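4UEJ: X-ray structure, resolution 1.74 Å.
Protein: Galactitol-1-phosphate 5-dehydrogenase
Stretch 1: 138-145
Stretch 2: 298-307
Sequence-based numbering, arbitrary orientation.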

ATOM      1  N   GLU A 138      22.691 -19.417  22.016  1.00 19.60           N
ATOM      2  CA  GLU A 138      21.236 -19.480  22.020  1.00 21.74           C
ATOM      3  C   GLU A 138      20.630 -18.223  21.418  1.00 21.63           C
ATOM      4  O   GLU A 138      19.616 -18.300  20.724  1.00 21.21           O
ATOM      5  CB  GLU A 138      20.702 -19.692  23.440  1.00 27.83           C
ATOM      6  CG  GLU A 138      19.182 -19.696  23.535  1.00 35.51           C
ATOM      7  CD  GLU A 138      18.674 -19.947  24.946  1.00 38.32           C
ATOM      8  OE1 GLU A 138      18.913 -21.057  25.478  1.00 41.57           O
ATOM      9  OE2 GLU A 138      18.028 -19.041  25.522  1.00 37.22           O
ATOM     10  N   ASP A 139      21.257 -17.070  21.661  1.00 17.79           N
ATOM     11  CA  ASP A 139      20.732 -15.801  21.140  1.00 15.01           C
ATOM     12  C   ASP A 139      20.723 -15.771  19.625  1.00 15.66           C
ATOM     13  O   ASP A 139      19.989 -14.991  19.019  1.00 13.00           O
ATOM     14  CB  ASP A 139      21.549 -14.602  21.624  1.00 21.07           C
ATOM     15  CG  ASP A 139      21.471 -14.394  23.123  1.00 29.70           C
ATOM     16  OD1 ASP A 139      20.843 -15.224  23.819  1.00 29.42           O
ATOM     17  OD2 ASP A 139      22.057 -13.397  23.599  1.00 28.86           O
ATOM     18  N   GLY A 140      21.570 -16.587  19.020  1.00 14.41           N
ATOM     19  CA  GLY A 140      21.716 -16.586  17.576  1.00 13.73           C
ATOM     20  C   GLY A 140      20.460 -17.040  16.869  1.00 14.45           C
ATOM     21  O   GLY A 140      20.218 -16.669  15.712  1.00 12.82           O
ATOM     22  N   ALA A 141      19.658 -17.847  17.555  1.00 13.79           N
ATOM     23  CA  ALA A 141      18.404 -18.328  16.979  1.00 13.57           C
ATOM     24  C   ALA A 141      17.379 -17.218  16.826  1.00 14.46           C
ATOM     25  O   ALA A 141      16.330 -17.417  16.206  1.00 14.25           O
ATOM     26  CB  ALA A 141      17.822 -19.448  17.820  1.00 14.68           C
ATOM     27  N   PHE A 142      17.678 -16.038  17.361  1.00 11.70           N
ATOM     28  CA  PHE A 142      16.708 -14.949  17.280  1.00 10.92           C
ATOM     29  C   PHE A 142      17.056 -13.946  16.206  1.00 14.36           C
ATOM     30  O   PHE A 142      16.263 -13.043  15.925  1.00  9.54           O
ATOM     31  CB  PHE A 142      16.581 -14.232  18.629  1.00 11.26           C
ATOM     32  CG  PHE A 142      15.773 -14.994  19.635  1.00 12.84           C
ATOM     33  CD1 PHE A 142      16.370 -15.944  20.437  1.00 13.03           C
ATOM     34  CD2 PHE A 142      14.408 -14.780  19.752  1.00 15.94           C
ATOM     35  CE1 PHE A 142      15.627 -16.655  21.370  1.00 20.83           C
ATOM     36  CE2 PHE A 142      13.660 -15.490  20.680  1.00 19.55           C
ATOM     37  CZ  PHE A 142      14.274 -16.433  21.488  1.00 15.89           C
ATOM     38  N   ILE A 143      18.225 -14.102  15.590  1.00 11.74           N
ATOM     39  CA  ILE A 143      18.639 -13.122  14.588  1.00 13.06           C
ATOM     40  C   ILE A 143      17.688 -13.077  13.400  1.00 12.48           C
ATOM     41  O   ILE A 143      17.292 -11.994  12.971  1.00 10.05           O
ATOM     42  CB  ILE A 143      20.055 -13.398  14.095  1.00 12.55           C
ATOM     43  CG1 ILE A 143      21.033 -13.162  15.240  1.00 18.86           C
ATOM     44  CG2 ILE A 143      20.407 -12.497  12.912  1.00 11.37           C
ATOM     45  CD1 ILE A 143      22.455 -13.140  14.783  1.00 29.55           C
ATOM     46  N   GLU A 144      17.321 -14.243  12.873  1.00  9.81           N
ATOM     47  CA  GLU A 144      16.407 -14.301  11.750  1.00 10.32           C
ATOM     48  C   GLU A 144      15.049 -13.627  12.073  1.00 10.01           C
ATOM     49  O   GLU A 144      14.602 -12.756  11.308  1.00 10.33           O
ATOM     50  CB  GLU A 144      16.249 -15.759  11.293  1.00 13.24           C
ATOM     51  CG  GLU A 144      15.723 -15.926   9.880  1.00  9.49           C
ATOM     52  CD  GLU A 144      14.224 -15.892   9.803  1.00 11.97           C
ATOM     53  OE1 GLU A 144      13.575 -15.877  10.868  1.00 13.20           O
ATOM     54  OE2 GLU A 144      13.690 -15.856   8.671  1.00 16.11           O
ATOM     55  N   PRO A 145      14.410 -13.972  13.214  1.00 11.34           N
ATOM     56  CA  PRO A 145      13.148 -13.261  13.472  1.00 12.70           C
ATOM     57  C   PRO A 145      13.314 -11.755  13.764  1.00 10.26           C
ATOM     58  O   PRO A 145      12.395 -10.986  13.424  1.00 11.14           O
ATOM     59  CB  PRO A 145      12.556 -14.017  14.685  1.00 14.08           C
ATOM     60  CG  PRO A 145      13.669 -14.828  15.243  1.00 16.48           C
ATOM     61  CD  PRO A 145      14.548 -15.164  14.073  1.00 13.21           C
ATOM     62  N   GLU A 298      20.098  -5.690   7.498  1.00 10.58           N
ATOM     63  CA  GLU A 298      19.221  -6.149   8.586  1.00 13.31           C
ATOM     64  C   GLU A 298      19.945  -7.125   9.517  1.00 11.63           C
ATOM     65  O   GLU A 298      19.784  -7.087  10.740  1.00  9.96           O
ATOM     66  CB  GLU A 298      17.956  -6.822   8.035  1.00 16.27           C
ATOM     67  CG  GLU A 298      16.992  -5.898   7.266  1.00 20.24           C
ATOM     68  CD  GLU A 298      17.275  -5.861   5.765  1.00 19.70           C
ATOM     69  OE1 GLU A 298      18.454  -6.021   5.375  1.00 17.29           O
ATOM     70  OE2 GLU A 298      16.320  -5.678   4.968  1.00 26.63           O
ATOM     71  N   TRP A 299      20.724  -8.013   8.922  1.00 10.94           N
ATOM     72  CA  TRP A 299      21.434  -9.044   9.668  1.00 11.43           C
ATOM     73  C   TRP A 299      22.546  -8.458  10.545  1.00 11.69           C
ATOM     74  O   TRP A 299      22.658  -8.808  11.717  1.00 14.24           O
ATOM     75  CB  TRP A 299      21.978 -10.085   8.683  1.00 12.31           C
ATOM     76  CG  TRP A 299      20.836 -10.863   8.120  1.00 12.19           C
ATOM     77  CD1 TRP A 299      19.937 -10.441   7.170  1.00 12.05           C
ATOM     78  CD2 TRP A 299      20.410 -12.163   8.526  1.00 12.46           C
ATOM     79  NE1 TRP A 299      18.988 -11.419   6.948  1.00 12.97           N
ATOM     80  CE2 TRP A 299      19.260 -12.487   7.772  1.00 12.57           C
ATOM     81  CE3 TRP A 299      20.899 -13.102   9.449  1.00 12.89           C
ATOM     82  CZ2 TRP A 299      18.594 -13.702   7.913  1.00 12.77           C
ATOM     83  CZ3 TRP A 299      20.237 -14.297   9.589  1.00 13.20           C
ATOM     84  CH2 TRP A 299      19.097 -14.592   8.823  1.00 15.91           C
ATOM     85  N   GLU A 300      23.343  -7.553   9.980  1.00 14.80           N
ATOM     86  CA  GLU A 300      24.355  -6.833  10.756  1.00 17.68           C
ATOM     87  C   GLU A 300      23.723  -6.011  11.861  1.00 13.03           C
ATOM     88  O   GLU A 300      24.203  -6.021  12.991  1.00 14.50           O
ATOM     89  CB  GLU A 300      25.194  -5.905   9.872  1.00 21.50           C
ATOM     90  CG  GLU A 300      25.925  -6.581   8.745  1.00 39.64           C
ATOM     91  CD  GLU A 300      26.976  -5.676   8.139  1.00 50.77           C
ATOM     92  OE1 GLU A 300      26.669  -4.482   7.914  1.00 51.02           O
ATOM     93  OE2 GLU A 300      28.106  -6.156   7.896  1.00 56.41           O
ATOM     94  N   THR A 301      22.641  -5.307  11.548  1.00 10.87           N
ATOM     95  CA  THR A 301      21.951  -4.523  12.571  1.00 12.75           C
ATOM     96  C   THR A 301      21.444  -5.403  13.717  1.00 11.10           C
ATOM     97  O   THR A 301      21.591  -5.052  14.886  1.00 10.80           O
ATOM     98  CB  THR A 301      20.771  -3.733  11.977  1.00 13.39           C
ATOM     99  OG1 THR A 301      21.265  -2.849  10.966  1.00 16.52           O
ATOM    100  CG2 THR A 301      20.075  -2.909  13.049  1.00 11.33           C
ATOM    101  N   ALA A 302      20.875  -6.560  13.385  1.00 10.10           N
ATOM    102  CA  ALA A 302      20.319  -7.441  14.407  1.00 10.10           C
ATOM    103  C   ALA A 302      21.423  -7.890  15.346  1.00 11.82           C
ATOM    104  O   ALA A 302      21.264  -7.882  16.567  1.00 11.29           O
ATOM    105  CB  ALA A 302      19.635  -8.650  13.777  1.00 10.44           C
ATOM    106  N   SER A 303      22.543  -8.278  14.760  1.00 11.43           N
ATOM    107  CA  SER A 303      23.675  -8.714  15.542  1.00 12.34           C
ATOM    108  C   SER A 303      24.154  -7.583  16.452  1.00 13.67           C
ATOM    109  O   SER A 303      24.417  -7.791  17.633  1.00 12.93           O
ATOM    110  CB  SER A 303      24.802  -9.187  14.632  1.00 15.05           C
ATOM    111  OG  SER A 303      25.865  -9.687  15.428  1.00 19.90           O
ATOM    112  N   ARG A 304      24.244  -6.381  15.904  1.00 12.19           N
ATOM    113  CA  ARG A 304      24.761  -5.260  16.678  1.00 13.89           C
ATOM    114  C   ARG A 304      23.844  -4.867  17.820  1.00 14.04           C
ATOM    115  O   ARG A 304      24.316  -4.639  18.932  1.00 12.85           O
ATOM    116  CB  ARG A 304      25.008  -4.072  15.763  1.00 12.39           C
ATOM    117  CG  ARG A 304      26.151  -4.338  14.810  1.00 13.28           C
ATOM    118  CD  ARG A 304      26.216  -3.279  13.720  1.00 18.08           C
ATOM    119  NE  ARG A 304      27.371  -3.507  12.860  1.00 18.53           N
ATOM    120  CZ  ARG A 304      27.773  -2.669  11.912  1.00 20.65           C
ATOM    121  NH1 ARG A 304      27.112  -1.540  11.697  1.00 22.97           N
ATOM    122  NH2 ARG A 304      28.843  -2.962  11.190  1.00 19.22           N
ATOM    123  N   LEU A 305      22.543  -4.797  17.556  1.00 11.11           N
ATOM    124  CA  LEU A 305      21.578  -4.453  18.600  1.00 10.81           C
ATOM    125  C   LEU A 305      21.652  -5.467  19.740  1.00 12.17           C
ATOM    126  O   LEU A 305      21.556  -5.104  20.913  1.00 12.89           O
ATOM    127  CB  LEU A 305      20.162  -4.392  18.030  1.00 10.03           C
ATOM    128  CG  LEU A 305      19.929  -3.209  17.087  1.00 11.56           C
ATOM    129  CD1 LEU A 305      18.540  -3.302  16.488  1.00 15.80           C
ATOM    130  CD2 LEU A 305      20.111  -1.888  17.819  1.00 12.22           C
ATOM    131  N   LEU A 306      21.812  -6.737  19.390  1.00 11.54           N
ATOM    132  CA  LEU A 306      21.962  -7.773  20.410  1.00 12.43           C
ATOM    133  C   LEU A 306      23.226  -7.558  21.227  1.00 18.03           C
ATOM    134  O   LEU A 306      23.211  -7.616  22.458  1.00 16.11           O
ATOM    135  CB  LEU A 306      21.984  -9.161  19.759  1.00 15.49           C
ATOM    136  CG  LEU A 306      20.629  -9.749  19.362  1.00 17.02           C
ATOM    137  CD1 LEU A 306      20.790 -10.952  18.415  1.00 16.50           C
ATOM    138  CD2 LEU A 306      19.861 -10.163  20.601  1.00 17.77           C
ATOM    139  N   THR A 307      24.333  -7.300  20.551  1.00 13.61           N
ATOM    140  CA  THR A 307      25.589  -7.175  21.271  1.00 14.82           C
ATOM    141  C   THR A 307      25.575  -5.939  22.150  1.00 18.62           C
ATOM    142  O   THR A 307      26.201  -5.920  23.200  1.00 18.88           O
ATOM    143  CB  THR A 307      26.786  -7.119  20.321  1.00 23.52           C
ATOM    144  OG1 THR A 307      26.701  -5.945  19.503  1.00 38.16           O
ATOM    145  CG2 THR A 307      26.781  -8.327  19.444  1.00 15.48           C
TER

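No hydrogen bond joins these two stretches, and most of the first stretch's share of the contact comes from one residue, Ile 143, which meets three side chains of the facing helix. At least 155 residues of sequence separate any two residues that touch, so the contact is a tertiary one, and it is small: 324 Å² of surface is buried, counting both sides.

The backbones hold their own polar groups. Residues 298-307 form regular helix, each amide from Ala 302 to Thr 307 bonding to the carbonyl four residues earlier, as in Leu 306 N to Ala 302 O at 3.1 Å. In the first stretch, the turns are tighter, with i to i-3 bonds such as Phe 142 N to Asp 139 O at 3.0 Å, and they lead into the helix that takes in Ile 143. The chains come close at Ile 143 and Ala 302, whose CA atoms lie 5.9 Å apart; at Asp 139 and Leu 306 the CA separation is 8.2 Å. The small methyl of Ala 302 suits the closer approach, since it fills little space between the backbones. Ala 302 CB points toward the first stretch and rests 4.0 Å from Ile 143 CG2.

Ile 143 also points its CA-to-CB bond toward its partner, and its branching at CB sends carbon in two directions. Ile 143 CG2 reaches Trp 299 CE3 at 3.5 Å as well as the alanine methyl, while Ile 143 CG1 lies 3.9 Å from Leu 306 CD1. Trp 299, Ala 302 and Leu 306 follow the three- and four-residue spacing that places side chains along one side of a helix, so a single branched residue can touch all three. These pairings are apolar: they gain from close van der Waals fit and from the exclusion of water.

Trp 299 leaves its backbone sideways, but the end of its side chain comes nearer the first stretch. The large indole thus extends the contact to Glu 144, where Glu 144 CG lies 3.8 Å from Trp 299 CH2. Both neighbours approach the ring obliquely. The glutamate offers an aliphatic carbon here, and its carboxylate oxygen OE2 is hydrogen-bonded elsewhere in the structure, as is Trp 299 NE1, so these two polar atoms are satisfied without a bond across this contact.

At the other end, the long apolar side chain of Leu 306 helps span the wider backbone separation. Leu 306 CD1 lies 4.2 Å from Asp 139 O, a loose contact with a backbone carbonyl that already accepts the Phe 142 amide. The CA-to-CB bond of Asp 139 points toward the helix, yet its side chain stays farther off than this carbonyl. Gly 140 and Ala 141 make no contact with the second stretch.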